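Local coordinates for Serine/threonine-protein kinase Tel1 (Chaetomium thermophilum, PDB 6SKY) that binds ATP and is an ATM-family serine/threonine protein kinase that probably activates checkpoint signalling in response to DNA damage, at residues Ser2665-Leu2670 / Leu2767-Thr2772; His2671-Pro2676 / Pro2719-Phe2724; Asn2741-Thr2746 / Glu2814-Arg2819; Leu2608-Asn2613 / Gly2659-Val2664. One frame throughout, in Å; residues are numbered along the deposited sequence.

Contact 1 of 4, residues Ser2665-Leu2670 / Leu2767-Thr2772. With AGS (phosphothiophosphoric acid-adenylate ester), chain C.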
# COMPACT_ATOMS: atom_id res chain seq x y z
N SER A 2665 31.53 18.31 25.88
CA SER A 2665 31.61 18.83 27.24
C SER A 2665 31.77 17.77 28.32
O SER A 2665 32.83 17.70 28.94
CB SER A 2665 30.36 19.66 27.55
OG SER A 2665 30.11 20.60 26.52
N ASN A 2666 30.76 16.95 28.56
CA ASN A 2666 30.75 16.07 29.72
C ASN A 2666 30.49 14.64 29.30
O ASN A 2666 29.57 13.97 29.76
CB ASN A 2666 29.76 16.54 30.78
CG ASN A 2666 28.48 17.04 30.21
OD1 ASN A 2666 27.87 16.40 29.37
ND2 ASN A 2666 28.06 18.22 30.65
N THR A 2667 31.30 14.18 28.36
CA THR A 2667 31.26 12.82 27.86
C THR A 2667 32.41 12.02 28.46
O THR A 2667 33.22 12.52 29.23
CB THR A 2667 31.35 12.81 26.34
OG1 THR A 2667 32.56 13.46 25.95
CG2 THR A 2667 30.19 13.55 25.74
N ILE A 2668 32.46 10.74 28.11
CA ILE A 2668 33.57 9.86 28.44
C ILE A 2668 33.72 8.89 27.28
O ILE A 2668 32.72 8.41 26.76
CB ILE A 2668 33.34 9.15 29.78
CG1 ILE A 2668 34.52 8.24 30.11
CG2 ILE A 2668 32.06 8.35 29.78
CD1 ILE A 2668 34.34 7.49 31.38
N PRO A 2669 34.93 8.58 26.82
CA PRO A 2669 35.06 7.63 25.72
C PRO A 2669 34.54 6.26 26.13
O PRO A 2669 34.62 5.86 27.28
CB PRO A 2669 36.56 7.60 25.45
CG PRO A 2669 37.01 8.91 25.90
CD PRO A 2669 36.20 9.25 27.09
N LEU A 2670 33.97 5.56 25.16
CA LEU A 2670 33.35 4.27 25.44
C LEU A 2670 34.37 3.27 25.96
O LEU A 2670 34.08 2.47 26.85
CB LEU A 2670 32.66 3.75 24.19
CG LEU A 2670 32.07 2.35 24.19
CD1 LEU A 2670 30.76 2.34 24.92
CD2 LEU A 2670 31.90 1.88 22.78
N LEU A 2767 31.74 8.47 22.12
CA LEU A 2767 31.70 9.10 23.43
C LEU A 2767 30.32 8.91 24.04
O LEU A 2767 29.32 8.98 23.34
CB LEU A 2767 32.01 10.59 23.33
CG LEU A 2767 33.21 11.02 22.49
CD1 LEU A 2767 33.22 12.50 22.37
CD2 LEU A 2767 34.48 10.55 23.12
N LEU A 2768 30.28 8.68 25.35
CA LEU A 2768 29.05 8.54 26.09
C LEU A 2768 28.80 9.81 26.88
O LEU A 2768 29.62 10.18 27.72
CB LEU A 2768 29.13 7.35 27.04
CG LEU A 2768 29.45 6.01 26.42
CD1 LEU A 2768 29.85 5.05 27.50
CD2 LEU A 2768 28.24 5.52 25.70
N ASP A 2769 27.69 10.47 26.60
CA ASP A 2769 27.30 11.68 27.32
C ASP A 2769 26.61 11.26 28.61
O ASP A 2769 25.49 10.76 28.58
CB ASP A 2769 26.39 12.52 26.44
CG ASP A 2769 26.05 13.85 27.06
OD1 ASP A 2769 26.68 14.24 28.04
OD2 ASP A 2769 25.13 14.51 26.55
N HIS A 2770 27.26 11.47 29.75
CA HIS A 2770 26.69 11.04 31.01
C HIS A 2770 25.85 12.11 31.68
O HIS A 2770 25.69 12.09 32.90
CB HIS A 2770 27.78 10.54 31.96
CG HIS A 2770 28.82 11.56 32.31
ND1 HIS A 2770 30.17 11.31 32.21
CD2 HIS A 2770 28.71 12.82 32.79
CE1 HIS A 2770 30.84 12.37 32.59
NE2 HIS A 2770 29.98 13.31 32.95
N LYS A 2771 25.31 13.04 30.91
CA LYS A 2771 24.25 13.92 31.37
C LYS A 2771 22.93 13.68 30.66
O LYS A 2771 21.88 13.88 31.26
CB LYS A 2771 24.63 15.39 31.18
CG LYS A 2771 25.78 15.84 32.04
CD LYS A 2771 25.47 15.70 33.50
CE LYS A 2771 26.68 16.02 34.34
NZ LYS A 2771 26.46 15.69 35.78
N THR A 2772 22.97 13.26 29.40
CA THR A 2772 21.78 12.98 28.63
C THR A 2772 21.68 11.54 28.16
O THR A 2772 20.62 11.15 27.67
CB THR A 2772 21.72 13.90 27.40
OG1 THR A 2772 22.97 13.87 26.73
CG2 THR A 2772 21.44 15.30 27.82
PG AGS C . 44.36 6.64 18.27
S1G AGS C . 43.25 5.05 18.47
O2G AGS C . 43.85 7.51 17.09
O3G AGS C . 45.83 6.22 18.00
PB AGS C . 43.05 8.36 19.88
O1B AGS C . 41.86 7.77 19.25
O2B AGS C . 43.01 8.45 21.40
O3B AGS C . 44.32 7.51 19.56
PA AGS C . 43.28 11.06 20.32
O1A AGS C . 44.66 11.38 20.69
O2A AGS C . 42.52 12.19 19.63
O3A AGS C . 43.23 9.83 19.33
O5' AGS C . 42.55 10.61 21.63
C5' AGS C . 42.38 11.56 22.68
C4' AGS C . 41.38 11.05 23.68
O4' AGS C . 40.32 12.00 23.83
C3' AGS C . 40.70 9.73 23.31
O3' AGS C . 40.37 8.99 24.47
C2' AGS C . 39.46 10.20 22.56
O2' AGS C . 38.38 9.28 22.73
C1' AGS C . 39.12 11.52 23.24
N9 AGS C . 38.63 12.54 22.33
C8 AGS C . 39.04 12.77 21.05
N7 AGS C . 38.42 13.75 20.45
C5 AGS C . 37.54 14.21 21.41
C6 AGS C . 36.58 15.24 21.41
N6 AGS C . 36.36 16.04 20.36
N1 AGS C . 35.86 15.43 22.53
C2 AGS C . 36.08 14.64 23.58
N3 AGS C . 36.95 13.63 23.70
C4 AGS C . 37.65 13.47 22.57

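Contact 2 of 4, residues His2671-Pro2676 / Pro2719-Phe2724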
# COMPACT_ATOMS: atom_id res chain seq x y z
N HIS A 2671 35.59 3.32 25.43
CA HIS A 2671 36.62 2.39 25.86
C HIS A 2671 37.12 2.71 27.26
O HIS A 2671 37.41 1.79 28.04
CB HIS A 2671 37.77 2.41 24.87
CG HIS A 2671 38.50 1.12 24.76
ND1 HIS A 2671 39.83 0.98 25.10
CD2 HIS A 2671 38.09 -0.10 24.35
CE1 HIS A 2671 40.20 -0.26 24.90
NE2 HIS A 2671 39.17 -0.95 24.44
N GLU A 2672 37.20 3.99 27.61
CA GLU A 2672 37.63 4.40 28.94
C GLU A 2672 36.61 4.06 30.01
O GLU A 2672 36.97 3.95 31.18
CB GLU A 2672 37.92 5.89 28.98
CG GLU A 2672 38.83 6.38 27.89
CD GLU A 2672 40.29 6.12 28.17
OE1 GLU A 2672 40.67 4.95 28.41
OE2 GLU A 2672 41.08 7.08 28.14
N TYR A 2673 35.33 3.94 29.65
CA TYR A 2673 34.40 3.39 30.62
C TYR A 2673 34.47 1.87 30.64
O TYR A 2673 34.47 1.27 31.72
CB TYR A 2673 32.97 3.83 30.34
CG TYR A 2673 32.00 3.09 31.23
CD1 TYR A 2673 31.79 3.48 32.53
CD2 TYR A 2673 31.32 1.97 30.77
CE1 TYR A 2673 30.94 2.79 33.34
CE2 TYR A 2673 30.47 1.28 31.58
CZ TYR A 2673 30.28 1.69 32.86
OH TYR A 2673 29.43 1.01 33.68
N LEU A 2674 34.53 1.23 29.48
CA LEU A 2674 34.32 -0.21 29.43
C LEU A 2674 35.50 -1.00 29.94
O LEU A 2674 35.31 -2.11 30.44
CB LEU A 2674 34.02 -0.66 28.00
CG LEU A 2674 32.61 -0.42 27.49
CD1 LEU A 2674 32.49 -1.07 26.15
CD2 LEU A 2674 31.61 -0.98 28.45
N MET A 2675 36.71 -0.49 29.83
CA MET A 2675 37.79 -1.38 30.24
C MET A 2675 37.95 -1.45 31.75
O MET A 2675 38.25 -2.53 32.27
CB MET A 2675 39.09 -0.97 29.56
CG MET A 2675 39.16 -1.40 28.12
SD MET A 2675 38.74 -3.14 27.91
CE MET A 2675 37.42 -3.04 26.72
N PRO A 2676 37.79 -0.35 32.50
CA PRO A 2676 37.76 -0.50 33.96
C PRO A 2676 36.53 -1.21 34.48
O PRO A 2676 36.61 -1.96 35.46
CB PRO A 2676 37.81 0.95 34.44
CG PRO A 2676 38.48 1.66 33.38
CD PRO A 2676 38.02 1.04 32.12
N PRO A 2719 29.50 -8.65 28.98
CA PRO A 2719 29.22 -7.22 28.85
C PRO A 2719 28.83 -6.57 30.16
O PRO A 2719 28.23 -7.19 31.04
CB PRO A 2719 28.06 -7.19 27.85
CG PRO A 2719 27.49 -8.54 27.88
CD PRO A 2719 28.60 -9.47 28.17
N VAL A 2720 29.18 -5.29 30.29
CA VAL A 2720 28.94 -4.53 31.51
C VAL A 2720 28.32 -3.18 31.20
O VAL A 2720 28.29 -2.30 32.06
CB VAL A 2720 30.24 -4.32 32.30
CG1 VAL A 2720 30.81 -5.63 32.73
CG2 VAL A 2720 31.21 -3.57 31.47
N MET A 2721 27.81 -2.98 29.99
CA MET A 2721 27.37 -1.65 29.62
C MET A 2721 26.10 -1.25 30.34
O MET A 2721 25.85 -0.06 30.56
CB MET A 2721 27.18 -1.57 28.11
CG MET A 2721 26.82 -0.21 27.59
SD MET A 2721 28.12 0.99 27.77
CE MET A 2721 27.19 2.48 27.51
N ARG A 2722 25.29 -2.23 30.76
CA ARG A 2722 24.05 -1.92 31.45
C ARG A 2722 24.28 -1.20 32.76
O ARG A 2722 23.35 -0.60 33.29
CB ARG A 2722 23.27 -3.19 31.70
CG ARG A 2722 23.85 -4.06 32.75
CD ARG A 2722 23.21 -5.40 32.73
NE ARG A 2722 23.86 -6.33 33.64
CZ ARG A 2722 24.94 -7.02 33.34
NH1 ARG A 2722 25.47 -7.84 34.23
NH2 ARG A 2722 25.51 -6.89 32.16
N TYR A 2723 25.49 -1.24 33.29
CA TYR A 2723 25.78 -0.54 34.52
C TYR A 2723 26.07 0.93 34.30
O TYR A 2723 25.93 1.71 35.25
CB TYR A 2723 26.96 -1.18 35.23
CG TYR A 2723 26.62 -2.53 35.79
CD1 TYR A 2723 27.11 -3.68 35.21
CD2 TYR A 2723 25.80 -2.65 36.88
CE1 TYR A 2723 26.80 -4.90 35.71
CE2 TYR A 2723 25.48 -3.87 37.39
CZ TYR A 2723 25.98 -4.99 36.80
OH TYR A 2723 25.67 -6.22 37.32
N PHE A 2724 26.45 1.35 33.10
CA PHE A 2724 26.70 2.76 32.87
C PHE A 2724 25.52 3.59 33.31
O PHE A 2724 25.68 4.68 33.86
CB PHE A 2724 27.00 3.03 31.39
CG PHE A 2724 27.21 4.48 31.07
CD1 PHE A 2724 28.44 5.06 31.22
CD2 PHE A 2724 26.17 5.26 30.62
CE1 PHE A 2724 28.63 6.37 30.94
CE2 PHE A 2724 26.35 6.57 30.35
CZ PHE A 2724 27.58 7.13 30.50

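Contact 3 of 4, residues Asn2741-Thr2746 / Glu2814-Arg2819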
# COMPACT_ATOMS: atom_id res chain seq x y z
N ASN A 2741 17.32 7.47 25.38
CA ASN A 2741 18.16 8.36 24.58
C ASN A 2741 19.33 7.62 23.97
O ASN A 2741 19.66 7.82 22.80
CB ASN A 2741 18.68 9.51 25.43
CG ASN A 2741 17.66 10.57 25.66
OD1 ASN A 2741 16.59 10.56 25.07
ND2 ASN A 2741 17.99 11.51 26.53
N TYR A 2742 19.99 6.78 24.77
CA TYR A 2742 21.09 5.98 24.25
C TYR A 2742 20.65 5.11 23.09
O TYR A 2742 21.29 5.10 22.03
CB TYR A 2742 21.65 5.13 25.39
CG TYR A 2742 22.62 4.06 24.97
CD1 TYR A 2742 22.20 2.77 24.77
CD2 TYR A 2742 23.95 4.33 24.81
CE1 TYR A 2742 23.05 1.80 24.41
CE2 TYR A 2742 24.81 3.36 24.44
CZ TYR A 2742 24.36 2.10 24.24
OH TYR A 2742 25.22 1.11 23.87
N THR A 2743 19.55 4.37 23.26
CA THR A 2743 19.11 3.46 22.20
C THR A 2743 18.73 4.22 20.93
O THR A 2743 19.07 3.79 19.82
CB THR A 2743 17.94 2.62 22.68
OG1 THR A 2743 18.24 2.09 23.97
CG2 THR A 2743 17.72 1.48 21.76
N ARG A 2744 18.06 5.35 21.07
CA ARG A 2744 17.63 6.10 19.89
C ARG A 2744 18.80 6.72 19.15
O ARG A 2744 18.83 6.67 17.91
CB ARG A 2744 16.65 7.18 20.30
CG ARG A 2744 15.26 6.71 20.52
CD ARG A 2744 14.45 7.83 21.06
NE ARG A 2744 13.07 7.46 21.26
CZ ARG A 2744 12.17 8.26 21.80
NH1 ARG A 2744 10.92 7.86 21.96
NH2 ARG A 2744 12.52 9.48 22.18
N THR A 2745 19.74 7.34 19.85
CA THR A 2745 20.87 7.92 19.15
C THR A 2745 21.76 6.86 18.53
O THR A 2745 22.30 7.07 17.44
CB THR A 2745 21.67 8.81 20.09
OG1 THR A 2745 21.94 8.10 21.30
CG2 THR A 2745 20.90 10.03 20.42
N THR A 2746 21.88 5.69 19.16
CA THR A 2746 22.62 4.60 18.55
C THR A 2746 21.94 4.11 17.27
O THR A 2746 22.61 3.86 16.27
CB THR A 2746 22.77 3.46 19.54
OG1 THR A 2746 23.35 3.98 20.74
CG2 THR A 2746 23.67 2.40 19.01
N GLU A 2814 15.35 -5.93 19.87
CA GLU A 2814 13.94 -5.74 19.58
C GLU A 2814 13.40 -4.54 20.33
O GLU A 2814 13.90 -4.15 21.38
CB GLU A 2814 13.17 -6.98 19.97
CG GLU A 2814 14.00 -8.21 19.96
CD GLU A 2814 14.21 -8.74 18.57
OE1 GLU A 2814 13.41 -8.38 17.69
OE2 GLU A 2814 15.17 -9.51 18.36
N GLY A 2815 12.34 -3.95 19.80
CA GLY A 2815 11.73 -2.85 20.50
C GLY A 2815 12.19 -1.51 20.00
O GLY A 2815 11.96 -1.17 18.85
N VAL A 2816 12.88 -0.75 20.85
CA VAL A 2816 13.21 0.62 20.50
C VAL A 2816 14.26 0.67 19.40
O VAL A 2816 14.16 1.46 18.46
CB VAL A 2816 13.66 1.39 21.75
CG1 VAL A 2816 14.05 2.80 21.40
CG2 VAL A 2816 12.57 1.40 22.77
N PHE A 2817 15.27 -0.19 19.48
CA PHE A 2817 16.37 -0.11 18.52
C PHE A 2817 15.92 -0.47 17.12
O PHE A 2817 16.21 0.25 16.16
CB PHE A 2817 17.53 -1.00 18.96
CG PHE A 2817 18.67 -1.00 18.00
CD1 PHE A 2817 19.52 0.08 17.92
CD2 PHE A 2817 18.91 -2.07 17.18
CE1 PHE A 2817 20.56 0.09 17.05
CE2 PHE A 2817 19.95 -2.06 16.30
CZ PHE A 2817 20.77 -0.98 16.24
N ARG A 2818 15.21 -1.58 16.98
CA ARG A 2818 14.81 -2.03 15.65
C ARG A 2818 13.76 -1.11 15.04
O ARG A 2818 13.82 -0.80 13.84
CB ARG A 2818 14.30 -3.46 15.74
CG ARG A 2818 14.34 -4.20 14.46
CD ARG A 2818 13.92 -5.62 14.65
NE ARG A 2818 14.91 -6.38 15.39
CZ ARG A 2818 15.81 -7.17 14.82
NH1 ARG A 2818 16.68 -7.83 15.57
NH2 ARG A 2818 15.85 -7.30 13.51
N ARG A 2819 12.82 -0.63 15.84
CA ARG A 2819 11.82 0.30 15.33
C ARG A 2819 12.45 1.62 14.93
O ARG A 2819 12.05 2.22 13.93
CB ARG A 2819 10.73 0.52 16.37
CG ARG A 2819 9.92 -0.69 16.70
CD ARG A 2819 8.54 -0.60 16.16
NE ARG A 2819 7.80 0.51 16.74
CZ ARG A 2819 6.63 0.93 16.29
NH1 ARG A 2819 6.02 1.94 16.87
NH2 ARG A 2819 6.08 0.33 15.25

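Contact 4 of 4, residues Leu2608-Asn2613 / Gly2659-Val2664. With AGS (phosphothiophosphoric acid-adenylate ester), chain C.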
# COMPACT_ATOMS: atom_id res chain seq x y z
N LEU A 2608 40.77 20.66 21.82
CA LEU A 2608 41.98 19.95 21.43
C LEU A 2608 42.70 20.81 20.42
O LEU A 2608 42.11 21.21 19.41
CB LEU A 2608 41.68 18.59 20.82
CG LEU A 2608 41.10 17.45 21.64
CD1 LEU A 2608 39.65 17.32 21.33
CD2 LEU A 2608 41.81 16.18 21.28
N VAL A 2609 43.96 21.12 20.69
CA VAL A 2609 44.81 21.80 19.73
C VAL A 2609 45.66 20.71 19.10
O VAL A 2609 46.65 20.26 19.67
CB VAL A 2609 45.66 22.88 20.39
CG1 VAL A 2609 46.39 23.67 19.35
CG2 VAL A 2609 44.79 23.80 21.21
N LYS A 2610 45.25 20.25 17.93
CA LYS A 2610 45.81 19.05 17.32
C LYS A 2610 46.86 19.46 16.30
O LYS A 2610 46.57 20.22 15.38
CB LYS A 2610 44.73 18.21 16.67
CG LYS A 2610 44.84 16.74 16.95
CD LYS A 2610 43.61 16.02 16.48
CE LYS A 2610 43.55 14.61 17.01
NZ LYS A 2610 42.27 13.94 16.62
N GLY A 2611 48.08 18.95 16.48
CA GLY A 2611 49.14 19.15 15.52
C GLY A 2611 49.60 17.80 14.98
O GLY A 2611 49.20 16.74 15.46
N GLY A 2612 50.45 17.87 13.97
CA GLY A 2612 50.91 16.65 13.34
C GLY A 2612 50.73 16.70 11.85
O GLY A 2612 50.74 17.78 11.26
N ASN A 2613 50.56 15.55 11.22
CA ASN A 2613 50.39 15.46 9.78
C ASN A 2613 49.04 14.87 9.41
O ASN A 2613 48.89 14.23 8.37
CB ASN A 2613 51.53 14.66 9.15
CG ASN A 2613 51.95 13.48 10.00
OD1 ASN A 2613 51.70 13.45 11.20
ND2 ASN A 2613 52.60 12.50 9.37
N GLY A 2659 44.80 21.83 13.70
CA GLY A 2659 43.41 22.23 13.82
C GLY A 2659 43.00 22.38 15.26
O GLY A 2659 43.74 22.04 16.18
N LEU A 2660 41.80 22.91 15.43
CA LEU A 2660 41.14 22.99 16.72
C LEU A 2660 39.90 22.12 16.67
O LEU A 2660 39.04 22.31 15.80
CB LEU A 2660 40.75 24.43 17.05
CG LEU A 2660 41.87 25.46 17.02
CD1 LEU A 2660 41.29 26.79 17.33
CD2 LEU A 2660 42.91 25.08 18.02
N ILE A 2661 39.79 21.19 17.60
CA ILE A 2661 38.63 20.33 17.70
C ILE A 2661 37.89 20.66 18.99
O ILE A 2661 38.51 20.87 20.03
CB ILE A 2661 39.02 18.85 17.65
CG1 ILE A 2661 39.87 18.60 16.42
CG2 ILE A 2661 37.82 18.00 17.58
CD1 ILE A 2661 40.20 17.17 16.23
N GLU A 2662 36.58 20.73 18.90
CA GLU A 2662 35.76 21.01 20.07
C GLU A 2662 35.75 19.80 20.98
O GLU A 2662 35.39 18.71 20.55
CB GLU A 2662 34.35 21.36 19.64
CG GLU A 2662 33.43 21.69 20.77
CD GLU A 2662 31.99 21.69 20.35
OE1 GLU A 2662 31.32 20.65 20.51
OE2 GLU A 2662 31.51 22.73 19.85
N PHE A 2663 36.16 19.99 22.22
CA PHE A 2663 36.14 18.92 23.21
C PHE A 2663 34.74 18.84 23.77
O PHE A 2663 34.29 19.76 24.46
CB PHE A 2663 37.17 19.20 24.30
CG PHE A 2663 37.61 17.99 25.03
CD1 PHE A 2663 38.65 17.23 24.56
CD2 PHE A 2663 37.01 17.62 26.21
CE1 PHE A 2663 39.07 16.12 25.23
CE2 PHE A 2663 37.42 16.51 26.89
CZ PHE A 2663 38.45 15.76 26.40
N VAL A 2664 34.03 17.75 23.46
CA VAL A 2664 32.62 17.64 23.82
C VAL A 2664 32.49 17.56 25.33
O VAL A 2664 33.23 16.83 26.01
CB VAL A 2664 31.98 16.44 23.12
CG1 VAL A 2664 30.52 16.35 23.46
CG2 VAL A 2664 32.13 16.58 21.63
PG AGS C . 44.36 6.64 18.27
S1G AGS C . 43.25 5.05 18.47
O2G AGS C . 43.85 7.51 17.09
O3G AGS C . 45.83 6.22 18.00
PB AGS C . 43.05 8.36 19.88
O1B AGS C . 41.86 7.77 19.25
O2B AGS C . 43.01 8.45 21.40
O3B AGS C . 44.32 7.51 19.56
PA AGS C . 43.28 11.06 20.32
O1A AGS C . 44.66 11.38 20.69
O2A AGS C . 42.52 12.19 19.63
O3A AGS C . 43.23 9.83 19.33
O5' AGS C . 42.55 10.61 21.63
C5' AGS C . 42.38 11.56 22.68
C4' AGS C . 41.38 11.05 23.68
O4' AGS C . 40.32 12.00 23.83
C3' AGS C . 40.70 9.73 23.31
O3' AGS C . 40.37 8.99 24.47
C2' AGS C . 39.46 10.20 22.56
O2' AGS C . 38.38 9.28 22.73
C1' AGS C . 39.12 11.52 23.24
N9 AGS C . 38.63 12.54 22.33
C8 AGS C . 39.04 12.77 21.05
N7 AGS C . 38.42 13.75 20.45
C5 AGS C . 37.54 14.21 21.41
C6 AGS C . 36.58 15.24 21.41
N6 AGS C . 36.36 16.04 20.36
N1 AGS C . 35.86 15.43 22.53
C2 AGS C . 36.08 14.64 23.58
N3 AGS C . 36.95 13.63 23.70
C4 AGS C . 37.65 13.47 22.57

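Contact 1 of 4, residues Ser2665-Leu2670 / Leu2767-Thr2772
Of this contact, Leu2767 and Pro2669 are the residues that touch the nucleotide. With CG anti to the carbonyl carbon (chi1 -47°), the fork of Leu2767 is carried to the adenine: CD1 comes 3.8 Å from AGS C2 and CD2 turns toward AGS N3. Pro2669 meets the ribose instead, its CG 3.5 Å from AGS O2'. The two residues face each other as a non-hydrogen-bonded antiparallel pair, with Pro2669 CG 4.1 Å from Leu2767 CD2. Thr2667 lies on the same face, its OG1 passing beside Leu2767 CD1. One step along, Ile2668 and Leu2768 make the hydrogen-bonded pair. Leu2768 N gives an almost straight bond (178°) to Ile2668 O at 2.8 Å, in the carbonyl plane, whereas Ile2668 N approaches Leu2768 O from above the carbonyl plane at 2.9 Å. This short antiparallel ribbon follows the hinge of the two-lobed kinase fold and belongs to the C-lobe, where strand 2775-2777 extends it on the far side of strand 2766-2769. Side chains of Ile2668 and Leu2768 leave from the sheet face turned from the nucleotide; Leu2670 CD1 meets Leu2768 CD1 at 3.9 Å, and Phe2724 packs against Ile2668 and Leu2768. Further out, the His2770 ring slides under the chain so that Asn2666 O stands 3.2 Å above its plane, over the centre. His2770 N also makes a weak hydrogen bond to that oxygen. The carboxylate of Asp2769 is held from outside by a salt bridge to Arg2647.

Contact 2 of 4, residues His2671-Pro2676 / Pro2719-Phe2724
Arg2722 NH2 is the best-held polar atom here, with two grips. Within its own turn it bonds to Pro2719 O at 3.0 Å, the oxygen lying close to the guanidinium plane while the nitrogen stands above the carbonyl plane; outside, it forms a salt bridge with Asp2806. The join between the two segments is apolar and centres on Tyr2673. Its CG is anti to the backbone N (chi1 171°), which sends the ring across to Phe2724. There the two make a T-shaped pair, centroids 5.2 Å apart and planes at 88°: the edge of Phe2724 points at the Tyr2673 face, with CD1 over the ring centre. Phe2724 CB adds an off-centre CH-pi contact, 4.2 Å from the Tyr2673 centroid. Met2721 SD completes an oblique Met-aromatic contact with the same ring. One residue on, Leu2674 CD2 slips between Val2720 CG2 at 4.0 Å and Met2721 SD at 4.1 Å. An alanine in place of Tyr2673 would remove the face that receives Phe2724 and would probably loosen the packing of the turn against the helix. The contact joins two pieces of the kinase C-lobe, helix 2670-2681, which starts right after strand 2667-2669, and the turn leading into helix 2722-2726; helix 2802-2806 touches Leu2674 and Met2721, while Leu2768 of strand 2766-2769 packs on Met2721.

Contact 3 of 4, residues Asn2741-Thr2746 / Glu2814-Arg2819
The CB of Thr2743 is directed toward the start of the second helix, and the two branches of the side chain part. CG2, anti to the backbone N, runs to the opposing backbone and comes 3.7 Å from both Phe2817 N and Phe2817 CB, whereas OG1 turns back to its own helix and bonds to Arg2739 O. Val2816 answers from the other side: its CG1, also anti to the backbone N, lies 3.9 Å from Thr2743 CG2 and brushes Arg2744 CG, whose chain then runs on extended. The Phe2817 side chain crosses that of Thr2743 obliquely and turns its ring edge toward the first helix, with Thr2743 O and Thr2746 C near the ring plane. The helices come close here, the CA atoms of Thr2743 and Phe2817 being 5.8 Å apart. Gly2815 is the N-cap of the second helix, at backbone angles where a CB would press on the preceding carbonyl oxygen. No hydrogen bond crosses this small, largely buried helix-to-helix contact of the kinase C-lobe. Met2808 touches both Thr2743 and Phe2817. Val2775 of strand 2775-2777 also lies against Thr2746, and Ile2924 of helix 2916-2927, in the FATC region, lies against Phe2817.

Contact 4 of 4, residues Leu2608-Asn2613 / Gly2659-Val2664
Lys2610 leaves strand 2604-2611 on the nucleotide side, and its chain, extended beyond CG, can be followed outward. CB passes Gly2659 O; CD lies 3.6 Å from Ile2661 CD1, so the isoleucine flanks the aliphatic part; CE approaches the alpha-phosphate, and NZ ends in a weak hydrogen bond to AGS O2A at 3.5 Å. The strand beneath is paired antiparallel with 2659-2662 through four backbone bonds, all in the carbonyl planes: Leu2608 and Ile2661 exchange two, Lys2610 and Gly2659 two more. Beyond the pairing the chain becomes the kinase hinge, which reads the adenine edge: AGS N6 gives a bond to Glu2662 O at 2.8 Å, and Val2664 N gives one to AGS N1 at 3.1 Å. Between them Phe2663 lays its ring over the base, with AGS C2 3.6 Å above its centre, while Leu2608 CD1 meets Phe2663 CD1 at the ring edge, 3.4 Å away. An alanine at Phe2663 would strip away this aromatic face and is likely to weaken the hold on the adenine. Val2609 and Leu2660 point to the other face, their methyls side by side, where helix 2507-2522 covers them through Ala2521 and Tyr2517. In the antiparallel N-lobe sheet, strand 2593-2599 flanks 2604-2611 and strand 2651-2655 flanks 2658-2662.

From the N terminus, contact 4 closes first: strand 2658-2662 returns beside strand 2604-2611 after an excursion, about half of it helical, that includes strand 2651-2655, completing that part of the N-lobe sheet. The chain then passes through the hinge directly into contact 1, which stays open for 96 residues. Contact 2 nests inside that long loop, joining helix 2670-2681 to the entry of helix 2722-2726. Contact 3 opens within the loop too, on helix 2732-2755, but closes beyond it on helix 2816-2828, so contacts 1 and 3 cross; Asn2741 ND2 probably hydrogen-bonds to Thr2772 O between them. Contacts 1 and 4 meet at the nucleotide from the two lobes; contacts 2 and 3 tie C-lobe helices together.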